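Local coordinates for protein MHC class I antigen (Anolis carolinensis, PDB 7CPO) that probably presents peptides on the cell surface for inspection by T cells, as class I histocompatibility molecules do, at residues W109-Y114 against L162-I167. Numbering follows the deposited sequence.
Sequences WSKGGY and LEETCI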
# COMPACT_ATOMS: atom_id res chain seq x y z
N TRP A 109 -15.01 13.81 15.09
CA TRP A 109 -14.15 13.73 16.27
C TRP A 109 -14.38 12.48 17.11
O TRP A 109 -13.95 12.40 18.27
CB TRP A 109 -14.28 15.02 17.10
CG TRP A 109 -13.72 16.14 16.29
CD1 TRP A 109 -14.38 16.90 15.36
CD2 TRP A 109 -12.35 16.58 16.26
NE1 TRP A 109 -13.52 17.81 14.79
CE2 TRP A 109 -12.27 17.63 15.32
CE3 TRP A 109 -11.20 16.19 16.96
CZ2 TRP A 109 -11.07 18.30 15.05
CZ3 TRP A 109 -10.02 16.86 16.69
CH2 TRP A 109 -9.96 17.90 15.75
N SER A 110 -15.04 11.47 16.55
CA SER A 110 -14.92 10.12 17.07
C SER A 110 -13.64 9.48 16.54
O SER A 110 -13.07 9.89 15.52
CB SER A 110 -16.15 9.28 16.71
OG SER A 110 -16.21 8.97 15.32
N LYS A 111 -13.19 8.45 17.25
CA LYS A 111 -11.92 7.81 16.94
C LYS A 111 -12.06 6.30 17.00
O LYS A 111 -12.98 5.76 17.60
CB LYS A 111 -10.83 8.29 17.89
CG LYS A 111 -11.30 8.58 19.28
CD LYS A 111 -10.27 9.42 20.02
CE LYS A 111 -10.46 9.30 21.52
NZ LYS A 111 -9.47 10.13 22.27
N GLY A 112 -11.13 5.63 16.32
CA GLY A 112 -11.02 4.19 16.41
C GLY A 112 -9.56 3.79 16.42
O GLY A 112 -8.65 4.62 16.29
N GLY A 113 -9.33 2.50 16.57
CA GLY A 113 -7.97 2.01 16.59
C GLY A 113 -7.96 0.51 16.50
O GLY A 113 -8.97 -0.16 16.75
N TYR A 114 -6.80 -0.02 16.12
CA TYR A 114 -6.66 -1.44 15.91
C TYR A 114 -5.23 -1.83 16.23
O TYR A 114 -4.33 -0.98 16.27
CB TYR A 114 -7.04 -1.85 14.48
CG TYR A 114 -6.19 -1.15 13.44
CD1 TYR A 114 -5.03 -1.76 12.96
CD2 TYR A 114 -6.52 0.12 12.97
CE1 TYR A 114 -4.24 -1.14 12.02
CE2 TYR A 114 -5.73 0.76 12.02
CZ TYR A 114 -4.59 0.11 11.57
OH TYR A 114 -3.79 0.69 10.65
N LEU A 162 -3.56 3.60 21.69
CA LEU A 162 -4.45 3.65 20.53
C LEU A 162 -5.43 4.80 20.64
O LEU A 162 -5.75 5.45 19.64
CB LEU A 162 -5.18 2.33 20.39
CG LEU A 162 -4.31 1.13 20.04
CD1 LEU A 162 -5.12 -0.17 20.09
CD2 LEU A 162 -3.67 1.33 18.68
N GLU A 163 -5.92 5.08 21.85
CA GLU A 163 -6.99 6.06 22.00
C GLU A 163 -6.47 7.47 22.20
O GLU A 163 -7.18 8.43 21.89
CB GLU A 163 -7.89 5.66 23.18
CG GLU A 163 -8.54 4.31 22.96
CD GLU A 163 -9.64 4.00 23.96
OE1 GLU A 163 -9.70 4.69 25.00
OE2 GLU A 163 -10.42 3.06 23.71
N GLU A 164 -5.24 7.62 22.69
CA GLU A 164 -4.78 8.96 23.01
C GLU A 164 -3.45 9.28 22.35
O GLU A 164 -3.38 10.23 21.57
CB GLU A 164 -4.74 9.12 24.53
CG GLU A 164 -6.15 9.05 25.11
CD GLU A 164 -6.21 8.50 26.52
OE1 GLU A 164 -5.18 8.58 27.24
OE2 GLU A 164 -7.29 7.98 26.89
N THR A 165 -2.41 8.50 22.64
CA THR A 165 -1.07 8.83 22.15
C THR A 165 -1.04 8.88 20.63
O THR A 165 -0.57 9.87 20.04
CB THR A 165 -0.05 7.82 22.69
OG1 THR A 165 -0.06 7.83 24.11
CG2 THR A 165 1.34 8.18 22.22
N CYS A 166 -1.58 7.83 19.99
CA CYS A 166 -1.64 7.74 18.53
C CYS A 166 -2.43 8.90 17.91
O CYS A 166 -2.03 9.45 16.88
CB CYS A 166 -2.28 6.40 18.14
SG CYS A 166 -2.46 6.08 16.34
N ILE A 167 -3.56 9.26 18.53
CA ILE A 167 -4.39 10.36 18.03
C ILE A 167 -3.67 11.69 18.15
O ILE A 167 -3.73 12.54 17.26
CB ILE A 167 -5.74 10.37 18.78
CG1 ILE A 167 -6.57 9.13 18.41
CG2 ILE A 167 -6.52 11.65 18.51
CD1 ILE A 167 -7.23 9.22 17.01
O HOH W 1 -8.62 5.91 18.86
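Polar contacts come first, and the one direct hydrogen bond between 109-114 and 162-167 runs from K111 to the helix backbone: NZ donates to the E163 carbonyl O at 2.9 Å. The C=O...N angle is 152° and the nitrogen stands above the carbonyl plane, so the approach is not along a lone pair. K111 reaches it with an extended chain beyond CG, although CG itself takes the crowded position between backbone N and carbonyl carbon (chi1 34°). The helix is irregular here: E163 O lies 5.0 Å from I167 N, too far for the usual i to i+4 bond, and the lysine takes up this carbonyl. A second, indirect link uses one water, 3.0 Å from L162 O and, by a weak bond, 2.9 Å from G112 O; it donates to both carbonyls.

Van der Waals contact is built by the same lysine. Its chain crosses I167 obliquely, CB lying 3.8 Å from I167 CD1. Farther along the strand, the L162 CD2 methyl meets the backbone carbonyl oxygen Y114 O at 3.4 Å. Y114 itself directs its CB away from the helix, its side chain touching M100 on the adjacent strand 96-105 and R8 on strand 5-14, one further across. Between these two contacts the backbone of G113 passes over L162.

In the fold, strand 111-119 passes beneath helix 152-176, the short segments crossing at 97° with axes 8.3 Å apart. This is the architecture of the class I alpha 1 and alpha 2 domains, a shared eight-stranded antiparallel platform under two helical walls, and the C166-C103 disulfide ties the same helix to strand 96-105.

Chemically, the lysine charge is met by a main-chain oxygen, while the E163 carboxylate forms salt bridges with K159 (OE1) and K129 (OE2). E164 OE2 stays 5.5 Å from K111 NZ, so any attraction there would be through space without a salt bridge.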